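Local atomic coordinates of putative transcriptional coactivator P15 (PDB entry 4BG7), a protein that probably binds DNA, as the phage counterpart of the eukaryotic transcription coactivator PC4, and is implicated in recombination-dependent DNA replication. Residues S17-E22 and Q27-V32; L47-I50 and W54-T57; A76-L81 and E85-V90. All coordinates share one frame; numbering follows the deposited sequence.

Contact 1 of 3, residues S17-E22 and Q27-V32; sequences SIILWE and QVRLTV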
ATOM      1  N   SER A  17      -1.686  11.866   5.001  1.00 26.46           N
ATOM      2  CA  SER A  17      -0.377  11.557   4.440  1.00 27.67           C
ATOM      3  C   SER A  17       0.524  11.099   5.567  1.00 29.12           C
ATOM      4  O   SER A  17       0.719  11.899   6.497  1.00 31.86           O
ATOM      5  CB  SER A  17       0.210  12.804   3.797  1.00 24.27           C
ATOM      6  OG  SER A  17       1.457  12.538   3.199  1.00 31.70           O
ATOM      7  N   ILE A  18       1.047   9.867   5.487  1.00 29.75           N
ATOM      8  CA  ILE A  18       1.970   9.286   6.516  1.00 30.98           C
ATOM      9  C   ILE A  18       3.270   8.787   5.927  1.00 26.60           C
ATOM     10  O   ILE A  18       3.300   7.960   4.986  1.00 29.09           O
ATOM     11  CB  ILE A  18       1.284   8.147   7.373  1.00 32.54           C
ATOM     12  CG1 ILE A  18       0.025   8.674   7.996  1.00 34.44           C
ATOM     13  CG2 ILE A  18       2.223   7.660   8.503  1.00 31.42           C
ATOM     14  CD1 ILE A  18      -0.801   7.642   8.696  1.00 47.50           C
ATOM     15  N   ILE A  19       4.392   9.303   6.437  1.00 25.86           N
ATOM     16  CA  ILE A  19       5.655   8.857   5.963  1.00 27.86           C
ATOM     17  C   ILE A  19       5.867   7.360   6.199  1.00 28.77           C
ATOM     18  O   ILE A  19       5.594   6.872   7.264  1.00 37.09           O
ATOM     19  CB  ILE A  19       6.846   9.661   6.565  1.00 29.51           C
ATOM     20  CG1 ILE A  19       6.738  11.163   6.223  1.00 34.97           C
ATOM     21  CG2 ILE A  19       8.121   9.105   5.964  1.00 27.40           C
ATOM     22  CD1 ILE A  19       7.311  12.171   7.239  1.00 31.65           C
ATOM     23  N   LEU A  20       6.346   6.660   5.198  1.00 32.01           N
ATOM     24  CA  LEU A  20       6.771   5.287   5.313  1.00 33.71           C
ATOM     25  C   LEU A  20       8.308   5.273   5.428  1.00 40.84           C
ATOM     26  O   LEU A  20       8.807   4.881   6.463  1.00 43.20           O
ATOM     27  CB  LEU A  20       6.296   4.449   4.118  1.00 30.25           C
ATOM     28  CG  LEU A  20       4.755   4.264   3.954  1.00 31.07           C
ATOM     29  CD1 LEU A  20       4.420   3.369   2.790  1.00 27.49           C
ATOM     30  CD2 LEU A  20       4.012   3.784   5.188  1.00 27.78           C
ATOM     31  N   TRP A  21       9.027   5.664   4.369  1.00 42.19           N
ATOM     32  CA  TRP A  21      10.505   5.684   4.342  1.00 42.43           C
ATOM     33  C   TRP A  21      11.059   6.534   3.189  1.00 45.83           C
ATOM     34  O   TRP A  21      10.286   7.087   2.388  1.00 43.41           O
ATOM     35  CB  TRP A  21      11.036   4.267   4.233  1.00 36.90           C
ATOM     36  CG  TRP A  21      10.298   3.449   3.215  1.00 37.91           C
ATOM     37  CD1 TRP A  21      10.358   3.543   1.830  1.00 39.53           C
ATOM     38  CD2 TRP A  21       9.316   2.415   3.484  1.00 33.31           C
ATOM     39  NE1 TRP A  21       9.506   2.615   1.228  1.00 42.04           N
ATOM     40  CE2 TRP A  21       8.879   1.896   2.183  1.00 35.28           C
ATOM     41  CE3 TRP A  21       8.813   1.844   4.630  1.00 36.92           C
ATOM     42  CZ2 TRP A  21       7.929   0.896   2.077  1.00 33.66           C
ATOM     43  CZ3 TRP A  21       7.880   0.819   4.500  1.00 35.76           C
ATOM     44  CH2 TRP A  21       7.458   0.361   3.254  1.00 31.92           C
ATOM     45  N   GLU A  22      12.384   6.654   3.101  1.00 41.97           N
ATOM     46  CA  GLU A  22      13.060   7.449   2.042  1.00 45.54           C
ATOM     47  C   GLU A  22      14.171   6.705   1.351  1.00 46.99           C
ATOM     48  O   GLU A  22      14.778   5.835   1.962  1.00 47.14           O
ATOM     49  CB  GLU A  22      13.750   8.672   2.639  1.00 47.20           C
ATOM     50  CG  GLU A  22      12.912   9.544   3.533  1.00 51.15           C
ATOM     51  CD  GLU A  22      12.865   9.041   4.935  1.00 57.58           C
ATOM     52  OE1 GLU A  22      13.964   8.759   5.469  1.00 62.59           O
ATOM     53  OE2 GLU A  22      11.738   8.912   5.466  1.00 54.47           O
ATOM     54  N   GLN A  27      11.037  10.464  -0.986  1.00 39.12           N
ATOM     55  CA  GLN A  27      10.334   9.995   0.213  1.00 36.41           C
ATOM     56  C   GLN A  27       8.935   9.390  -0.097  1.00 42.74           C
ATOM     57  O   GLN A  27       8.173   9.961  -0.887  1.00 39.23           O
ATOM     58  CB  GLN A  27      10.149  11.146   1.127  1.00 32.59           C
ATOM     59  CG  GLN A  27       9.118  10.968   2.201  1.00 36.82           C
ATOM     60  CD  GLN A  27       9.130  12.082   3.238  1.00 35.34           C
ATOM     61  OE1 GLN A  27       8.405  13.049   3.156  1.00 45.04           O
ATOM     62  NE2 GLN A  27       9.967  11.914   4.258  1.00 49.96           N
ATOM     63  N   VAL A  28       8.574   8.283   0.567  1.00 38.08           N
ATOM     64  CA  VAL A  28       7.372   7.519   0.216  1.00 37.56           C
ATOM     65  C   VAL A  28       6.285   7.783   1.257  1.00 31.13           C
ATOM     66  O   VAL A  28       6.461   7.441   2.405  1.00 34.72           O
ATOM     67  CB  VAL A  28       7.697   5.995   0.181  1.00 36.12           C
ATOM     68  CG1 VAL A  28       6.535   5.214  -0.358  1.00 37.96           C
ATOM     69  CG2 VAL A  28       8.930   5.716  -0.660  1.00 35.88           C
ATOM     70  N   ARG A  29       5.166   8.427   0.877  1.00 30.88           N
ATOM     71  CA  ARG A  29       4.058   8.672   1.833  1.00 26.52           C
ATOM     72  C   ARG A  29       2.778   7.952   1.487  1.00 27.22           C
ATOM     73  O   ARG A  29       2.265   8.068   0.378  1.00 25.25           O
ATOM     74  CB  ARG A  29       3.709  10.151   2.014  1.00 29.70           C
ATOM     75  CG  ARG A  29       4.879  10.953   2.521  1.00 33.19           C
ATOM     76  CD  ARG A  29       4.424  12.227   3.163  1.00 35.23           C
ATOM     77  NE  ARG A  29       5.610  13.038   3.292  1.00 37.21           N
ATOM     78  CZ  ARG A  29       5.679  14.207   3.921  1.00 48.34           C
ATOM     79  NH1 ARG A  29       4.597  14.719   4.509  1.00 45.18           N
ATOM     80  NH2 ARG A  29       6.860  14.857   3.935  1.00 43.94           N
ATOM     81  N   LEU A  30       2.278   7.172   2.436  1.00 25.77           N
ATOM     82  CA  LEU A  30       0.969   6.542   2.344  1.00 25.96           C
ATOM     83  C   LEU A  30      -0.073   7.615   2.423  1.00 24.81           C
ATOM     84  O   LEU A  30      -0.169   8.369   3.431  1.00 26.96           O
ATOM     85  CB  LEU A  30       0.697   5.550   3.489  1.00 25.51           C
ATOM     86  CG  LEU A  30      -0.559   4.676   3.347  1.00 25.07           C
ATOM     87  CD1 LEU A  30      -0.392   3.842   2.101  1.00 23.88           C
ATOM     88  CD2 LEU A  30      -0.638   3.793   4.622  1.00 23.50           C
ATOM     89  N   THR A  31      -0.900   7.649   1.388  1.00 24.11           N
ATOM     90  CA  THR A  31      -1.734   8.818   1.145  1.00 23.26           C
ATOM     91  C   THR A  31      -3.195   8.444   0.891  1.00 22.40           C
ATOM     92  O   THR A  31      -3.476   7.480   0.192  1.00 21.58           O
ATOM     93  CB  THR A  31      -1.203   9.608  -0.063  1.00 23.57           C
ATOM     94  OG1 THR A  31       0.121   9.998   0.229  1.00 23.87           O
ATOM     95  CG2 THR A  31      -2.127  10.817  -0.352  1.00 20.97           C
ATOM     96  N   VAL A  32      -4.091   9.210   1.505  1.00 22.81           N
ATOM     97  CA  VAL A  32      -5.495   9.160   1.164  1.00 22.15           C
ATOM     98  C   VAL A  32      -5.712  10.525   0.485  1.00 21.59           C
ATOM     99  O   VAL A  32      -5.408  11.603   1.061  1.00 24.05           O
ATOM    100  CB  VAL A  32      -6.460   9.042   2.343  1.00 25.35           C
ATOM    101  CG1 VAL A  32      -7.947   9.095   1.825  1.00 25.78           C
ATOM    102  CG2 VAL A  32      -6.186   7.757   3.134  1.00 24.24           C
TER
HETATM  103  O   HOH W   1       1.118  12.687   0.658  1.00 22.54           O
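Arg-29 lies alongside Ile-19 on one face of the sheet, with Ser-17 on its flank. Its CB and CG both pass Ser-17 OG. CD comes closest to that hydroxyl, 3.0 Å from Ser-17 OG, which is unusually short and not a hydrogen bond. NE packs on Ile-19 CG1 at 3.7 Å, and the same methylene sits over one face of the guanidinium, toward its rim. At the tip, NE and NH2 both donate to Gln-27 OE1, which lies in the guanidinium plane. The NE bond to Gln-27 OE1 is 2.8 Å and comes from above the amide plane. The long, extended Gln-27 side chain (CG anti to N, chi1 163°) carries its amide across Ile-19 at about a right angle.

The two segments belong to the antiparallel beta hairpin of strands 13-23 and 26-35. A beta bulge interrupts it: Leu-20 and Trp-21 together face Val-28. Leu-20 N donates to Val-28 O at 2.9 Å, and Val-28 N to Trp-21 O at 2.8 Å.

Opposite the arginine, Val-28 CG2 meets Trp-21 CD1 at 3.6 Å. Leu-20 CD2 packs on Leu-30 CB at 4.1 Å. Leu-20 and Leu-30 also touch Ala-76 of the second subunit, and the Trp-21 ring meets Phe-63 of that subunit. On the arginine side, one water bridges Ser-17 OG and Thr-31 OG1.

Contact 2 of 3, residues L47-I50 and W54-T57; sequences LLDI and WFPT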
ATOM      1  N   LEU A  47       9.820  15.040  -2.658  1.00 24.11           N
ATOM      2  CA  LEU A  47      11.205  15.117  -3.043  1.00 28.21           C
ATOM      3  C   LEU A  47      11.899  16.235  -2.321  1.00 26.75           C
ATOM      4  O   LEU A  47      11.320  17.269  -2.068  1.00 26.19           O
ATOM      5  CB  LEU A  47      11.357  15.397  -4.569  1.00 30.70           C
ATOM      6  CG  LEU A  47      11.638  14.191  -5.462  1.00 34.60           C
ATOM      7  CD1 LEU A  47      10.682  13.046  -5.087  1.00 37.75           C
ATOM      8  CD2 LEU A  47      11.486  14.555  -6.923  1.00 33.65           C
ATOM      9  N   LEU A  48      13.188  16.039  -2.060  1.00 25.27           N
ATOM     10  CA  LEU A  48      14.009  17.050  -1.413  1.00 25.99           C
ATOM     11  C   LEU A  48      14.372  18.115  -2.398  1.00 23.25           C
ATOM     12  O   LEU A  48      14.662  17.781  -3.523  1.00 25.55           O
ATOM     13  CB  LEU A  48      15.303  16.439  -0.872  1.00 27.91           C
ATOM     14  CG  LEU A  48      15.267  15.687   0.467  1.00 29.41           C
ATOM     15  CD1 LEU A  48      16.653  15.053   0.734  1.00 27.95           C
ATOM     16  CD2 LEU A  48      14.824  16.640   1.573  1.00 25.97           C
ATOM     17  N   ASP A  49      14.402  19.368  -1.950  1.00 23.11           N
ATOM     18  CA  ASP A  49      15.101  20.416  -2.629  1.00 24.53           C
ATOM     19  C   ASP A  49      16.513  20.552  -2.138  1.00 25.22           C
ATOM     20  O   ASP A  49      16.921  19.801  -1.228  1.00 24.58           O
ATOM     21  CB  ASP A  49      14.322  21.736  -2.652  1.00 24.63           C
ATOM     22  CG  ASP A  49      14.522  22.628  -1.410  1.00 29.41           C
ATOM     23  OD1 ASP A  49      15.040  22.170  -0.351  1.00 27.75           O
ATOM     24  OD2 ASP A  49      14.124  23.817  -1.548  1.00 31.76           O
ATOM     25  N   ILE A  50      17.288  21.496  -2.720  1.00 26.45           N
ATOM     26  CA  ILE A  50      18.699  21.670  -2.295  1.00 28.31           C
ATOM     27  C   ILE A  50      18.842  22.250  -0.891  1.00 34.21           C
ATOM     28  O   ILE A  50      19.905  22.210  -0.314  1.00 30.92           O
ATOM     29  CB  ILE A  50      19.502  22.530  -3.288  1.00 31.12           C
ATOM     30  CG1 ILE A  50      18.952  23.969  -3.349  1.00 32.96           C
ATOM     31  CG2 ILE A  50      19.494  21.880  -4.629  1.00 32.88           C
ATOM     32  CD1 ILE A  50      19.969  24.913  -3.986  1.00 40.11           C
ATOM     33  N   TRP A  54      11.157  19.182   2.037  1.00 31.34           N
ATOM     34  CA  TRP A  54      10.336  18.208   1.301  1.00 28.43           C
ATOM     35  C   TRP A  54       9.254  18.929   0.553  1.00 28.86           C
ATOM     36  O   TRP A  54       8.529  19.778   1.108  1.00 28.99           O
ATOM     37  CB  TRP A  54       9.659  17.260   2.266  1.00 32.37           C
ATOM     38  CG  TRP A  54      10.644  16.354   2.923  1.00 30.37           C
ATOM     39  CD1 TRP A  54      11.089  16.399   4.245  1.00 33.75           C
ATOM     40  CD2 TRP A  54      11.371  15.267   2.303  1.00 29.34           C
ATOM     41  NE1 TRP A  54      12.019  15.433   4.459  1.00 31.79           N
ATOM     42  CE2 TRP A  54      12.232  14.709   3.339  1.00 31.98           C
ATOM     43  CE3 TRP A  54      11.418  14.729   1.038  1.00 31.49           C
ATOM     44  CZ2 TRP A  54      13.074  13.677   3.088  1.00 27.75           C
ATOM     45  CZ3 TRP A  54      12.284  13.688   0.790  1.00 32.65           C
ATOM     46  CH2 TRP A  54      13.086  13.165   1.814  1.00 32.62           C
ATOM     47  N   PHE A  55       9.177  18.618  -0.739  1.00 27.52           N
ATOM     48  CA  PHE A  55       8.226  19.196  -1.641  1.00 23.60           C
ATOM     49  C   PHE A  55       7.310  18.057  -2.125  1.00 24.63           C
ATOM     50  O   PHE A  55       7.785  17.108  -2.733  1.00 24.40           O
ATOM     51  CB  PHE A  55       8.957  19.819  -2.847  1.00 24.57           C
ATOM     52  CG  PHE A  55       9.516  21.172  -2.572  1.00 24.86           C
ATOM     53  CD1 PHE A  55      10.673  21.318  -1.794  1.00 28.50           C
ATOM     54  CD2 PHE A  55       8.942  22.320  -3.130  1.00 26.77           C
ATOM     55  CE1 PHE A  55      11.183  22.569  -1.522  1.00 28.21           C
ATOM     56  CE2 PHE A  55       9.428  23.586  -2.835  1.00 27.28           C
ATOM     57  CZ  PHE A  55      10.572  23.718  -2.058  1.00 27.53           C
ATOM     58  N   PRO A  56       6.004  18.160  -1.895  1.00 24.16           N
ATOM     59  CA  PRO A  56       5.064  17.188  -2.491  1.00 23.82           C
ATOM     60  C   PRO A  56       5.109  17.228  -3.986  1.00 25.15           C
ATOM     61  O   PRO A  56       5.058  18.319  -4.558  1.00 26.59           O
ATOM     62  CB  PRO A  56       3.697  17.636  -2.003  1.00 29.20           C
ATOM     63  CG  PRO A  56       3.841  19.037  -1.493  1.00 31.87           C
ATOM     64  CD  PRO A  56       5.319  19.264  -1.204  1.00 26.62           C
ATOM     65  N   THR A  57       5.185  16.079  -4.644  1.00 27.77           N
ATOM     66  CA  THR A  57       5.063  16.030  -6.102  1.00 25.98           C
ATOM     67  C   THR A  57       3.786  15.401  -6.531  1.00 23.80           C
ATOM     68  O   THR A  57       3.028  14.804  -5.740  1.00 23.61           O
ATOM     69  CB  THR A  57       6.254  15.295  -6.756  1.00 25.91           C
ATOM     70  OG1 THR A  57       6.051  13.867  -6.692  1.00 27.29           O
ATOM     71  CG2 THR A  57       7.593  15.668  -6.093  1.00 27.10           C
TER
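Leu-47 O accepts the backbone N-H of Phe-55 at 2.9 Å. The return bond, from Leu-47 N to Phe-55 O, is also 2.9 Å. These two bonds make Leu-47 and Phe-55 an antiparallel hydrogen-bonded pair. Leu-48 and Trp-54 follow as a non-hydrogen-bonded pair. Beyond them the chain leaves the strand and turns, closing the beta hairpin of strands 38-48 and 54-64.

Leu-48 and Trp-54 carry the apolar part. CD2 of Leu-48 stands over the centre of the six-membered ring of Trp-54, 3.6 Å from its centroid and 7° off the ring normal. This is a clean CH-pi contact. Leu-48 CG sits nearer the far rim, 3.6 Å from Trp-54 CH2. The indole also touches the peptide between Leu-47 and Leu-48 obliquely, with Trp-54 CE3 3.7 Å from Leu-47 C.

On the Phe-55 side of the sheet, Asp-49 reaches across to the aromatic ring. CG of Asp-49 lies between the backbone N and the carbonyl carbon (chi1 86°), which brings the carboxylate to the ring. Asp-49 OD2 is 3.2 Å from Phe-55 CE1, approaching obliquely. The planes of the two groups are 39° apart. The carboxylate is held inside the turn: OD1 accepts from Glu-53 N, and OD2 bonds Asn-51 ND2. Further along, the methyl CG2 of Thr-57 packs on Leu-47 CB at 4.1 Å, while its hydroxyl bonds Tyr-45 O and Ser-59 N.

The contact lies at the surface, far from the centre of the chain. Trp-54 touches Gln-27 and Arg-29 of strand 26-35 and Trp-46 of strand 38-48. Leu-47 reaches Glu-26 of strand 26-35.

Contact 3 of 3, residues A76-L81 and E85-V90; sequences AFTQIL and EVLHEV
Leu-81 is at the centre of this contact. Its CD1 methyl meets Leu-87 CD1 at 3.8 Å and Val-90 CG1 at 3.8 Å. Both partners cross the Leu-81 side chain at about a right angle. A chi1 of -62° puts CG of Leu-81 beside the backbone N. The second torsion, with CD1 anti to CA, then sends CD1 to Leu-87 and Val-90 and CD2 to Val-86. Within its own helix, CD1 also lies over one face of the Phe-77 ring, toward its rim. CD2 of Leu-81 meets Val-86 CG1 at 4.0 Å.

Leu-87 fills the next layer out. Its two methyls divide the work. CD1 faces Leu-81 and also touches Thr-78 CG2, at 4.0 Å. CD2 lies 3.9 Å from Thr-78 O. The Thr-78 hydroxyl turns back into its own helix and is hydrogen-bonded chiefly to Phe-74 O, with Tyr-75 O also close, which leaves the methyl for Leu-87.

At the polar edge, Val-86 N donates to Leu-81 O at 3.0 Å and 168°. This is the long bond of a Schellman motif that ends helix 67-83. Glu-85, with a positive phi of 61°, turns the chain there. The Leu-81 to Val-86 apolar touch is the hydrophobic contact that goes with this motif. Val-86 is also the N-cap residue of helix 87-98, and its O accepts from Val-90 N. Val-86 and Val-90 also touch the second subunit, on its Leu-67 and Thr-70.

The backbone bond that crosses the contact belongs to the motif that closes the first helix, and its donor residue caps the second. The remaining contact is aliphatic, so the bend between the helices is probably set by the turn and by the fit of methyl groups, with no salt bridge across it.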
ATOM      1  N   ALA A  76      -5.287  -9.355   3.325  1.00 28.47           N
ATOM      2  CA  ALA A  76      -4.184  -9.951   2.519  1.00 27.07           C
ATOM      3  C   ALA A  76      -2.864  -9.745   3.203  1.00 28.98           C
ATOM      4  O   ALA A  76      -2.025 -10.716   3.274  1.00 27.80           O
ATOM      5  CB  ALA A  76      -4.125  -9.430   1.043  1.00 27.54           C
ATOM      6  N   PHE A  77      -2.695  -8.539   3.752  1.00 25.43           N
ATOM      7  CA  PHE A  77      -1.459  -8.177   4.436  1.00 30.10           C
ATOM      8  C   PHE A  77      -1.282  -8.968   5.753  1.00 32.40           C
ATOM      9  O   PHE A  77      -0.201  -9.549   6.039  1.00 33.75           O
ATOM     10  CB  PHE A  77      -1.473  -6.678   4.676  1.00 30.06           C
ATOM     11  CG  PHE A  77      -0.194  -6.103   5.278  1.00 31.39           C
ATOM     12  CD1 PHE A  77       1.036  -6.493   4.860  1.00 36.50           C
ATOM     13  CD2 PHE A  77      -0.271  -5.122   6.205  1.00 36.67           C
ATOM     14  CE1 PHE A  77       2.180  -5.926   5.390  1.00 34.79           C
ATOM     15  CE2 PHE A  77       0.868  -4.512   6.700  1.00 40.52           C
ATOM     16  CZ  PHE A  77       2.086  -4.948   6.310  1.00 36.25           C
ATOM     17  N   THR A  78      -2.333  -9.068   6.543  1.00 30.01           N
ATOM     18  CA  THR A  78      -2.236  -9.883   7.756  1.00 30.88           C
ATOM     19  C   THR A  78      -2.110 -11.347   7.419  1.00 29.78           C
ATOM     20  O   THR A  78      -1.489 -12.065   8.161  1.00 36.20           O
ATOM     21  CB  THR A  78      -3.381  -9.660   8.780  1.00 30.62           C
ATOM     22  OG1 THR A  78      -4.628  -9.882   8.176  1.00 27.48           O
ATOM     23  CG2 THR A  78      -3.333  -8.283   9.344  1.00 32.20           C
ATOM     24  N   GLN A  79      -2.643 -11.798   6.294  1.00 35.99           N
ATOM     25  CA  GLN A  79      -2.495 -13.189   5.915  1.00 34.26           C
ATOM     26  C   GLN A  79      -1.046 -13.536   5.540  1.00 36.29           C
ATOM     27  O   GLN A  79      -0.537 -14.619   5.877  1.00 34.95           O
ATOM     28  CB  GLN A  79      -3.374 -13.553   4.740  1.00 36.68           C
ATOM     29  CG  GLN A  79      -3.128 -14.968   4.242  1.00 40.67           C
ATOM     30  CD  GLN A  79      -4.253 -15.509   3.425  1.00 48.38           C
ATOM     31  OE1 GLN A  79      -5.410 -15.534   3.878  1.00 52.00           O
ATOM     32  NE2 GLN A  79      -3.938 -15.926   2.180  1.00 50.62           N
ATOM     33  N   ILE A  80      -0.421 -12.650   4.773  1.00 29.81           N
ATOM     34  CA  ILE A  80       0.937 -12.872   4.315  1.00 29.93           C
ATOM     35  C   ILE A  80       1.803 -12.899   5.568  1.00 26.63           C
ATOM     36  O   ILE A  80       2.710 -13.765   5.693  1.00 33.41           O
ATOM     37  CB  ILE A  80       1.397 -11.788   3.258  1.00 28.69           C
ATOM     38  CG1 ILE A  80       0.743 -12.114   1.905  1.00 30.99           C
ATOM     39  CG2 ILE A  80       2.934 -11.760   3.179  1.00 28.22           C
ATOM     40  CD1 ILE A  80       0.854 -11.041   0.833  1.00 29.39           C
ATOM     41  N   LEU A  81       1.549 -11.988   6.496  1.00 28.20           N
ATOM     42  CA  LEU A  81       2.328 -11.951   7.719  1.00 29.00           C
ATOM     43  C   LEU A  81       2.161 -13.221   8.560  1.00 31.15           C
ATOM     44  O   LEU A  81       3.151 -13.716   9.153  1.00 32.38           O
ATOM     45  CB  LEU A  81       2.085 -10.708   8.544  1.00 27.78           C
ATOM     46  CG  LEU A  81       2.478  -9.350   7.845  1.00 28.55           C
ATOM     47  CD1 LEU A  81       1.991  -8.231   8.746  1.00 26.91           C
ATOM     48  CD2 LEU A  81       3.981  -9.255   7.579  1.00 28.95           C
ATOM     49  N   GLU A  85       4.544 -16.232   9.749  1.00 35.27           N
ATOM     50  CA  GLU A  85       4.626 -16.445  11.218  1.00 36.22           C
ATOM     51  C   GLU A  85       5.247 -15.287  11.973  1.00 32.22           C
ATOM     52  O   GLU A  85       5.914 -15.442  13.036  1.00 34.14           O
ATOM     53  CB  GLU A  85       5.364 -17.786  11.527  1.00 39.15           C
ATOM     54  CG  GLU A  85       4.747 -18.912  10.689  1.00 41.20           C
ATOM     55  CD  GLU A  85       5.324 -20.261  11.002  1.00 46.64           C
ATOM     56  OE1 GLU A  85       6.332 -20.283  11.700  1.00 44.31           O
ATOM     57  OE2 GLU A  85       4.754 -21.275  10.580  1.00 48.09           O
ATOM     58  N   VAL A  86       5.024 -14.072  11.487  1.00 31.85           N
ATOM     59  CA  VAL A  86       5.524 -12.905  12.205  1.00 28.50           C
ATOM     60  C   VAL A  86       4.420 -11.886  12.608  1.00 30.07           C
ATOM     61  O   VAL A  86       4.705 -10.802  13.004  1.00 27.01           O
ATOM     62  CB  VAL A  86       6.596 -12.210  11.322  1.00 35.01           C
ATOM     63  CG1 VAL A  86       5.986 -11.693  10.028  1.00 29.45           C
ATOM     64  CG2 VAL A  86       7.257 -11.099  12.073  1.00 41.22           C
ATOM     65  N   LEU A  87       3.154 -12.208  12.419  1.00 29.37           N
ATOM     66  CA  LEU A  87       2.126 -11.152  12.627  1.00 27.38           C
ATOM     67  C   LEU A  87       2.136 -10.492  13.997  1.00 27.16           C
ATOM     68  O   LEU A  87       2.059  -9.233  14.166  1.00 25.36           O
ATOM     69  CB  LEU A  87       0.767 -11.713  12.309  1.00 27.24           C
ATOM     70  CG  LEU A  87      -0.399 -10.716  12.452  1.00 31.92           C
ATOM     71  CD1 LEU A  87      -0.193  -9.504  11.533  1.00 28.87           C
ATOM     72  CD2 LEU A  87      -1.614 -11.497  12.045  1.00 29.68           C
ATOM     73  N   HIS A  88       2.276 -11.301  15.051  1.00 27.93           N
ATOM     74  CA  HIS A  88       2.323 -10.702  16.390  1.00 26.95           C
ATOM     75  C   HIS A  88       3.451  -9.710  16.589  1.00 29.71           C
ATOM     76  O   HIS A  88       3.259  -8.670  17.186  1.00 29.23           O
ATOM     77  CB  HIS A  88       2.403 -11.822  17.461  1.00 29.48           C
ATOM     78  CG  HIS A  88       2.575 -11.303  18.864  1.00 26.40           C
ATOM     79  ND1 HIS A  88       1.549 -11.189  19.722  1.00 27.83           N
ATOM     80  CD2 HIS A  88       3.729 -10.879  19.563  1.00 29.61           C
ATOM     81  CE1 HIS A  88       1.986 -10.705  20.907  1.00 28.22           C
ATOM     82  NE2 HIS A  88       3.335 -10.505  20.810  1.00 28.63           N
ATOM     83  N   GLU A  89       4.648 -10.032  16.104  1.00 28.58           N
ATOM     84  CA  GLU A  89       5.814  -9.128  16.283  1.00 32.79           C
ATOM     85  C   GLU A  89       5.543  -7.812  15.473  1.00 31.15           C
ATOM     86  O   GLU A  89       5.713  -6.701  15.999  1.00 33.19           O
ATOM     87  CB  GLU A  89       7.125  -9.810  15.770  1.00 36.94           C
ATOM     88  CG  GLU A  89       8.436  -9.010  15.997  1.00 46.93           C
ATOM     89  CD  GLU A  89       8.557  -8.365  17.393  1.00 55.61           C
ATOM     90  OE1 GLU A  89       8.641  -9.088  18.407  1.00 63.19           O
ATOM     91  OE2 GLU A  89       8.581  -7.118  17.503  1.00 68.12           O
ATOM     92  N   VAL A  90       5.034  -7.983  14.252  1.00 29.54           N
ATOM     93  CA  VAL A  90       4.747  -6.784  13.394  1.00 30.55           C
ATOM     94  C   VAL A  90       3.704  -5.879  14.063  1.00 32.22           C
ATOM     95  O   VAL A  90       3.890  -4.659  14.103  1.00 34.20           O
ATOM     96  CB  VAL A  90       4.386  -7.210  11.951  1.00 30.45           C
ATOM     97  CG1 VAL A  90       3.952  -6.012  11.081  1.00 35.30           C
ATOM     98  CG2 VAL A  90       5.561  -7.946  11.340  1.00 28.53           C
TER

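Contacts 1 and 2 belong to one antiparallel sheet. Their hairpins are in series, and strands 26-35 and 38-48 are neighbours in it. They touch through Trp-54. Contact 1 lies near the centre of the chain and is partly buried. Contact 2 is a surface hairpin end about 17 Å from that centre. Contact 3 joins two helices across the chain's centre from contact 2, with about 33 Å between contact centres. It is partly buried although about 18 Å from the centre of the chain. Contacts 1 and 3 both meet the second subunit; contact 2 does not. Four backbone bonds between strands hold contact 1 and two hold contact 2, whereas methyl packing and a single backbone bond hold contact 3.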